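Local structure of Non-structural polyprotein (Sindbis virus, 4GUA) at residues L68-S74 / E545-H550; P147-N151 / P595-P599. The protein serves as a precursor of the alphavirus replication proteins, this fragment covalently linking the nsP2 cysteine protease region to the macro and zinc-binding regions of nsP3. All coordinates share one frame; numbering follows the deposited sequence.

Contact 1: residues L68-S74 / E545-H550. With SO4 (sulfate ion), chain I; SO4 (sulfate ion), chain R.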
ATOM      1  N   LEU A  68       4.347  14.853  -6.578  1.00 54.71           N
ATOM      2  CA  LEU A  68       3.255  15.329  -7.423  1.00 51.88           C
ATOM      3  C   LEU A  68       1.914  15.469  -6.701  1.00 50.25           C
ATOM      4  O   LEU A  68       1.011  16.135  -7.202  1.00 56.99           O
ATOM      5  CB  LEU A  68       3.099  14.404  -8.638  1.00 47.30           C
ATOM      6  CG  LEU A  68       4.275  14.456  -9.617  1.00 47.95           C
ATOM      7  CD1 LEU A  68       4.115  13.419 -10.721  1.00 46.24           C
ATOM      8  CD2 LEU A  68       4.456  15.855 -10.209  1.00 49.62           C
ATOM      9  N   THR A  69       1.770  14.844  -5.540  1.00 48.31           N
ATOM     10  CA  THR A  69       0.506  14.938  -4.816  1.00 48.12           C
ATOM     11  C   THR A  69       0.348  16.333  -4.240  1.00 48.80           C
ATOM     12  O   THR A  69      -0.725  16.698  -3.776  1.00 48.60           O
ATOM     13  CB  THR A  69       0.383  13.894  -3.692  1.00 43.11           C
ATOM     14  OG1 THR A  69       1.391  14.127  -2.710  1.00 52.17           O
ATOM     15  CG2 THR A  69       0.532  12.492  -4.247  1.00 44.60           C
ATOM     16  N   SER A  70       1.425  17.110  -4.278  1.00 51.97           N
ATOM     17  CA  SER A  70       1.374  18.508  -3.880  1.00 56.28           C
ATOM     18  C   SER A  70       0.456  19.301  -4.808  1.00 61.26           C
ATOM     19  O   SER A  70      -0.146  20.290  -4.399  1.00 68.52           O
ATOM     20  CB  SER A  70       2.769  19.117  -3.930  1.00 59.74           C
ATOM     21  OG  SER A  70       3.212  19.234  -5.277  1.00 61.62           O
ATOM     22  N   GLY A  71       0.354  18.856  -6.055  1.00 59.32           N
ATOM     23  CA  GLY A  71      -0.434  19.544  -7.062  1.00 67.26           C
ATOM     24  C   GLY A  71       0.352  20.547  -7.898  1.00 63.35           C
ATOM     25  O   GLY A  71      -0.204  21.210  -8.780  1.00 53.98           O
ATOM     26  N   LEU A  72       1.650  20.654  -7.633  1.00 58.87           N
ATOM     27  CA  LEU A  72       2.480  21.641  -8.316  1.00 61.32           C
ATOM     28  C   LEU A  72       2.441  21.531  -9.836  1.00 62.37           C
ATOM     29  O   LEU A  72       2.445  22.542 -10.527  1.00 66.55           O
ATOM     30  CB  LEU A  72       3.920  21.544  -7.826  1.00 60.16           C
ATOM     31  CG  LEU A  72       4.177  22.232  -6.489  1.00 62.08           C
ATOM     32  CD1 LEU A  72       5.554  21.895  -5.957  1.00 67.38           C
ATOM     33  CD2 LEU A  72       4.039  23.726  -6.654  1.00 61.52           C
ATOM     34  N   PHE A  73       2.456  20.310 -10.351  1.00 55.25           N
ATOM     35  CA  PHE A  73       2.360  20.085 -11.794  1.00 56.77           C
ATOM     36  C   PHE A  73       0.954  19.729 -12.305  1.00 58.48           C
ATOM     37  O   PHE A  73       0.814  19.253 -13.430  1.00 54.39           O
ATOM     38  CB  PHE A  73       3.409  19.080 -12.259  1.00 56.66           C
ATOM     39  CG  PHE A  73       4.767  19.687 -12.437  1.00 53.40           C
ATOM     40  CD1 PHE A  73       5.045  20.464 -13.545  1.00 48.74           C
ATOM     41  CD2 PHE A  73       5.756  19.502 -11.491  1.00 53.62           C
ATOM     42  CE1 PHE A  73       6.291  21.034 -13.712  1.00 52.09           C
ATOM     43  CE2 PHE A  73       7.006  20.069 -11.655  1.00 51.84           C
ATOM     44  CZ  PHE A  73       7.273  20.837 -12.763  1.00 53.88           C
ATOM     45  N   SER A  74      -0.060  19.888 -11.455  1.00 57.58           N
ATOM     46  CA  SER A  74      -1.412  19.385 -11.725  1.00 58.71           C
ATOM     47  C   SER A  74      -2.336  20.326 -12.510  1.00 60.45           C
ATOM     48  O   SER A  74      -3.525  20.051 -12.680  1.00 62.44           O
ATOM     49  CB  SER A  74      -2.094  18.999 -10.412  1.00 67.61           C
ATOM     50  OG  SER A  74      -2.072  17.595 -10.223  1.00 81.23           O
ATOM     51  N   GLU A 545      -5.193  14.582  -7.424  1.00 58.43           N
ATOM     52  CA  GLU A 545      -4.516  15.700  -8.062  1.00 61.26           C
ATOM     53  C   GLU A 545      -4.815  15.672  -9.560  1.00 65.10           C
ATOM     54  O   GLU A 545      -4.879  14.606 -10.166  1.00 63.05           O
ATOM     55  CB  GLU A 545      -3.009  15.650  -7.798  1.00 57.84           C
ATOM     56  CG  GLU A 545      -2.261  14.538  -8.510  1.00 60.65           C
ATOM     57  CD  GLU A 545      -2.062  13.289  -7.652  1.00 63.09           C
ATOM     58  OE1 GLU A 545      -2.881  13.035  -6.745  1.00 57.37           O
ATOM     59  OE2 GLU A 545      -1.077  12.556  -7.895  1.00 68.54           O
ATOM     60  N   GLY A 546      -5.010  16.847 -10.151  1.00 73.45           N
ATOM     61  CA  GLY A 546      -5.388  16.941 -11.549  1.00 72.87           C
ATOM     62  C   GLY A 546      -6.895  16.996 -11.735  1.00 72.50           C
ATOM     63  O   GLY A 546      -7.392  17.123 -12.854  1.00 79.42           O
ATOM     64  N   THR A 547      -7.628  16.904 -10.633  1.00 61.39           N
ATOM     65  CA  THR A 547      -9.066  17.091 -10.674  1.00 64.48           C
ATOM     66  C   THR A 547      -9.429  18.212  -9.714  1.00 71.49           C
ATOM     67  O   THR A 547      -8.564  18.734  -9.013  1.00 70.60           O
ATOM     68  CB  THR A 547      -9.821  15.817 -10.252  1.00 63.82           C
ATOM     69  OG1 THR A 547      -9.927  15.758  -8.822  1.00 65.73           O
ATOM     70  CG2 THR A 547      -9.116  14.581 -10.775  1.00 56.11           C
ATOM     71  N   LYS A 548     -10.712  18.554  -9.659  1.00 75.66           N
ATOM     72  CA  LYS A 548     -11.163  19.654  -8.818  1.00 77.32           C
ATOM     73  C   LYS A 548     -11.355  19.193  -7.387  1.00 77.22           C
ATOM     74  O   LYS A 548     -11.594  20.004  -6.494  1.00 87.20           O
ATOM     75  CB  LYS A 548     -12.466  20.250  -9.350  1.00 79.14           C
ATOM     76  CG  LYS A 548     -13.631  19.274  -9.421  1.00 83.61           C
ATOM     77  CD  LYS A 548     -14.906  19.979  -9.870  1.00 88.03           C
ATOM     78  CE  LYS A 548     -15.975  18.994 -10.317  1.00 91.65           C
ATOM     79  NZ  LYS A 548     -17.318  19.632 -10.372  1.00 96.10           N
ATOM     80  N   PHE A 549     -11.230  17.890  -7.166  1.00 66.50           N
ATOM     81  CA  PHE A 549     -11.385  17.335  -5.829  1.00 63.78           C
ATOM     82  C   PHE A 549     -10.072  17.336  -5.052  1.00 58.87           C
ATOM     83  O   PHE A 549     -10.029  16.926  -3.894  1.00 60.15           O
ATOM     84  CB  PHE A 549     -11.935  15.917  -5.921  1.00 64.08           C
ATOM     85  CG  PHE A 549     -13.177  15.813  -6.743  1.00 68.21           C
ATOM     86  CD1 PHE A 549     -14.222  16.697  -6.549  1.00 71.88           C
ATOM     87  CD2 PHE A 549     -13.297  14.843  -7.718  1.00 73.43           C
ATOM     88  CE1 PHE A 549     -15.366  16.610  -7.305  1.00 75.09           C
ATOM     89  CE2 PHE A 549     -14.439  14.750  -8.476  1.00 78.61           C
ATOM     90  CZ  PHE A 549     -15.476  15.637  -8.271  1.00 79.51           C
ATOM     91  N   HIS A 550      -9.004  17.794  -5.690  1.00 58.18           N
ATOM     92  CA  HIS A 550      -7.696  17.791  -5.053  1.00 56.93           C
ATOM     93  C   HIS A 550      -7.676  18.541  -3.730  1.00 60.70           C
ATOM     94  O   HIS A 550      -7.180  18.025  -2.741  1.00 58.24           O
ATOM     95  CB  HIS A 550      -6.643  18.390  -5.979  1.00 57.73           C
ATOM     96  CG  HIS A 550      -5.256  18.314  -5.427  1.00 57.77           C
ATOM     97  ND1 HIS A 550      -4.697  17.130  -4.997  1.00 58.02           N
ATOM     98  CD2 HIS A 550      -4.311  19.266  -5.245  1.00 58.01           C
ATOM     99  CE1 HIS A 550      -3.469  17.355  -4.571  1.00 56.79           C
ATOM    100  NE2 HIS A 550      -3.208  18.642  -4.714  1.00 59.99           N
TER
HETATM  101  S   SO4 I1706     -12.404  18.195 -13.441  1.00124.78           S
HETATM  102  O1  SO4 I1706     -12.064  17.712 -12.104  1.00121.47           O
HETATM  103  O2  SO4 I1706     -11.908  19.559 -13.612  1.00119.61           O
HETATM  104  O3  SO4 I1706     -11.772  17.329 -14.432  1.00126.31           O
HETATM  105  O4  SO4 I1706     -13.858  18.172 -13.617  1.00122.40           O
HETATM  106  S   SO4 R1715     -17.378  23.122  -8.602  1.00128.67           S
HETATM  107  O1  SO4 R1715     -17.859  23.887  -7.452  1.00125.80           O
HETATM  108  O2  SO4 R1715     -17.741  23.808  -9.838  1.00133.42           O
HETATM  109  O3  SO4 R1715     -15.921  23.008  -8.541  1.00120.98           O
HETATM  110  O4  SO4 R1715     -17.993  21.795  -8.591  1.00126.81           O
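H550 meets the backbone of T69, S70 and G71 where a loop in the peptidase family C9 range, with a 3-10 turn at 68-70 and a type I turn from G71 to S74, faces the start of helix 550-562 in the nsP3 zinc-binding range. The polar bridge is slight. H550 NE2 reaches S70 O over 3.5 Å, a weak hydrogen bond though nearly straight at 168°, and T69 O also lies at the ring edge, in plane. With CG anti to the backbone N (chi1 -175°), the imidazole extends to this loop, while ND1 bonds to Y543 O. A histidine suits a place with carbonyls at both nitrogens. S70 O also accepts from K554.

The rest is packing. E545 bends at chi2 (-95°): CG lies 3.9 Å from L68 O, and OE2 passes T69 CG2 at 4.0 Å on its way to a salt bridge with R275. S74 turns its side chain to G546, yet OG and G546 N, 3.0 Å apart, are poorly angled for a hydrogen bond. Glycine suits G71 and G546, whose backbone angles would press a CB against the preceding carbonyl O; at G71 a CB would also collide with H550 NE2.

K548 N bonds one sulfate and K548 NZ another, both probably from the crystallisation liquor.

Within the segments, local bonds set the turns. S70 OG accepts from L72 N (3.2 Å), an ST turn, and also hydrogen-bonds to D67 O. Threonine serves as a cap ahead of the helix, T547 OG1 accepting from F549 N at 3.0 Å.

Contact 2: residues P147-N151 / P595-P599. With SO4 (sulfate ion), chain F.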
ATOM      1  N   PRO A 147      11.055  13.753  -0.329  1.00 55.85           N
ATOM      2  CA  PRO A 147       9.972  14.729  -0.473  1.00 57.83           C
ATOM      3  C   PRO A 147       9.371  15.031   0.892  1.00 63.83           C
ATOM      4  O   PRO A 147       9.023  14.090   1.604  1.00 68.24           O
ATOM      5  CB  PRO A 147       8.969  13.998  -1.363  1.00 50.47           C
ATOM      6  CG  PRO A 147       9.168  12.568  -1.016  1.00 51.31           C
ATOM      7  CD  PRO A 147      10.638  12.402  -0.737  1.00 52.63           C
ATOM      8  N   VAL A 148       9.191  16.298   1.235  1.00 62.70           N
ATOM      9  CA  VAL A 148       8.806  16.634   2.601  1.00 67.68           C
ATOM     10  C   VAL A 148       7.312  16.424   2.843  1.00 68.02           C
ATOM     11  O   VAL A 148       6.869  16.325   3.988  1.00 71.86           O
ATOM     12  CB  VAL A 148       9.189  18.090   2.961  1.00 66.90           C
ATOM     13  CG1 VAL A 148       8.279  19.081   2.248  1.00 66.78           C
ATOM     14  CG2 VAL A 148       9.120  18.293   4.453  1.00 64.26           C
ATOM     15  N   ASN A 149       6.543  16.329   1.766  1.00 64.35           N
ATOM     16  CA  ASN A 149       5.091  16.260   1.881  1.00 56.45           C
ATOM     17  C   ASN A 149       4.546  14.841   1.950  1.00 55.16           C
ATOM     18  O   ASN A 149       3.335  14.653   2.036  1.00 55.46           O
ATOM     19  CB  ASN A 149       4.440  16.977   0.702  1.00 51.18           C
ATOM     20  CG  ASN A 149       4.683  16.266  -0.612  1.00 56.60           C
ATOM     21  OD1 ASN A 149       5.817  15.901  -0.929  1.00 55.00           O
ATOM     22  ND2 ASN A 149       3.617  16.036  -1.370  1.00 57.85           N
ATOM     23  N   ARG A 150       5.433  13.849   1.930  1.00 55.36           N
ATOM     24  CA  ARG A 150       5.017  12.452   1.834  1.00 54.47           C
ATOM     25  C   ARG A 150       5.107  11.709   3.162  1.00 54.72           C
ATOM     26  O   ARG A 150       6.116  11.780   3.859  1.00 54.71           O
ATOM     27  CB  ARG A 150       5.880  11.727   0.790  1.00 54.35           C
ATOM     28  CG  ARG A 150       5.650  10.221   0.708  1.00 53.08           C
ATOM     29  CD  ARG A 150       6.156   9.662  -0.623  1.00 58.37           C
ATOM     30  NE  ARG A 150       6.065   8.203  -0.698  1.00 52.06           N
ATOM     31  CZ  ARG A 150       4.955   7.535  -1.003  1.00 46.94           C
ATOM     32  NH1 ARG A 150       3.825   8.182  -1.262  1.00 54.31           N
ATOM     33  NH2 ARG A 150       4.968   6.217  -1.043  1.00 46.06           N
ATOM     34  N   ASN A 151       4.049  10.985   3.509  1.00 55.09           N
ATOM     35  CA  ASN A 151       4.141  10.029   4.603  1.00 50.99           C
ATOM     36  C   ASN A 151       4.686   8.734   4.034  1.00 51.22           C
ATOM     37  O   ASN A 151       4.056   8.102   3.194  1.00 60.09           O
ATOM     38  CB  ASN A 151       2.778   9.797   5.260  1.00 48.18           C
ATOM     39  CG  ASN A 151       2.416  10.886   6.262  1.00 56.59           C
ATOM     40  OD1 ASN A 151       3.252  11.725   6.628  1.00 57.24           O
ATOM     41  ND2 ASN A 151       1.167  10.872   6.722  1.00 56.14           N
ATOM     42  N   PRO A 595       4.120  18.795   7.436  1.00 80.37           N
ATOM     43  CA  PRO A 595       3.952  19.126   6.017  1.00 74.12           C
ATOM     44  C   PRO A 595       3.388  17.959   5.208  1.00 67.99           C
ATOM     45  O   PRO A 595       2.936  18.163   4.076  1.00 68.28           O
ATOM     46  CB  PRO A 595       5.377  19.449   5.553  1.00 74.34           C
ATOM     47  CG  PRO A 595       6.157  19.684   6.784  1.00 77.92           C
ATOM     48  CD  PRO A 595       5.524  18.878   7.862  1.00 79.18           C
ATOM     49  N   SER A 596       3.420  16.759   5.786  1.00 51.29           N
ATOM     50  CA  SER A 596       3.041  15.542   5.078  1.00 45.98           C
ATOM     51  C   SER A 596       1.718  14.979   5.579  1.00 53.32           C
ATOM     52  O   SER A 596       1.302  15.244   6.702  1.00 53.31           O
ATOM     53  CB  SER A 596       4.127  14.479   5.214  1.00 41.18           C
ATOM     54  OG  SER A 596       4.513  14.308   6.566  1.00 50.03           O
ATOM     55  N   SER A 597       1.033  14.250   4.706  1.00 60.49           N
ATOM     56  CA  SER A 597      -0.176  13.533   5.082  1.00 58.25           C
ATOM     57  C   SER A 597      -0.229  12.214   4.312  1.00 53.07           C
ATOM     58  O   SER A 597       0.745  11.826   3.667  1.00 53.41           O
ATOM     59  CB  SER A 597      -1.418  14.379   4.797  1.00 59.91           C
ATOM     60  OG  SER A 597      -1.528  14.707   3.422  1.00 57.17           O
ATOM     61  N   SER A 598      -1.361  11.525   4.401  1.00 48.69           N
ATOM     62  CA  SER A 598      -1.587  10.288   3.667  1.00 42.70           C
ATOM     63  C   SER A 598      -2.799  10.441   2.751  1.00 47.07           C
ATOM     64  O   SER A 598      -3.740  11.172   3.071  1.00 49.33           O
ATOM     65  CB  SER A 598      -1.830   9.133   4.632  1.00 40.84           C
ATOM     66  OG  SER A 598      -0.699   8.912   5.455  1.00 48.93           O
ATOM     67  N   PRO A 599      -2.775   9.757   1.600  1.00 47.29           N
ATOM     68  CA  PRO A 599      -3.889   9.831   0.648  1.00 53.27           C
ATOM     69  C   PRO A 599      -5.212   9.362   1.248  1.00 49.15           C
ATOM     70  O   PRO A 599      -5.265   8.275   1.820  1.00 47.55           O
ATOM     71  CB  PRO A 599      -3.450   8.890  -0.477  1.00 52.61           C
ATOM     72  CG  PRO A 599      -2.410   8.015   0.120  1.00 47.74           C
ATOM     73  CD  PRO A 599      -1.711   8.857   1.131  1.00 46.06           C
TER
HETATM   74  S   SO4 F1703       0.560  17.154   0.291  1.00117.83           S
HETATM   75  O1  SO4 F1703       0.187  17.264   1.700  1.00115.38           O
HETATM   76  O2  SO4 F1703      -0.633  17.277  -0.544  1.00117.33           O
HETATM   77  O3  SO4 F1703       1.495  18.230  -0.045  1.00114.34           O
HETATM   78  O4  SO4 F1703       1.177  15.848   0.057  1.00119.43           O
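N151 keeps CG beside its own backbone N (chi1 -81°), which carries the amide onto the 595-599 segment, and S596 holds OG between its backbone N and carbonyl carbon (chi1 50°), which brings the hydroxyl to meet that amide. S596 OG donates to N151 OD1 over 2.9 Å, from a position tilted out of the carbonyl plane. The other end of the group, N151 ND2, donates to S598 OG at 3.0 Å along an almost straight line (170°), and that hydroxyl lies in the amide plane. Asparagine suits the spot because one flat group both accepts and donates, and the two bonds fix its rotation.

The backbones run in roughly the same direction and form a single beta bridge between R150 and S597, with a weak bond from N151 N to S597 O (3.4 Å). One step earlier, S596 CA approaches N149 O at 3.2 Å in a CA-H...O contact. The side chains of V148 and P595 cross at about a right angle, with V148 CG2 4.0 Å from P595 CG, a small apolar patch beside the type I turn from P147 to R150.

N149 faces away: its ND2 donates to D67 and to a sulfate oxygen, O4, at 2.8 Å. S597 likewise turns its hydroxyl to Y543. The chemistry is thus mostly polar and directional, consistent with the N151 amide, held between two serine hydroxyls, helping to set the alignment.

In the fold
Contacts 1 and 2 lie 14 Å apart between centres, on the same side of the chain's centre, and both join the peptidase C9 range to the nsP3 zinc-binding range. Along the chain the segments alternate: 68-74, 147-151, 545-550, 595-599, with the macro domain range falling between the second and third. Several elements serve both. Helix 550-562 begins at H550 and later packs A557 and V561 on S597, Y543 bonds to H550 and S597, and D67 bonds to T69 and N149. T69 and N149 also pack together. The two contacts thus form neighbouring parts of one interface between the nsP2 and nsP3 portions of the uncleaved polyprotein.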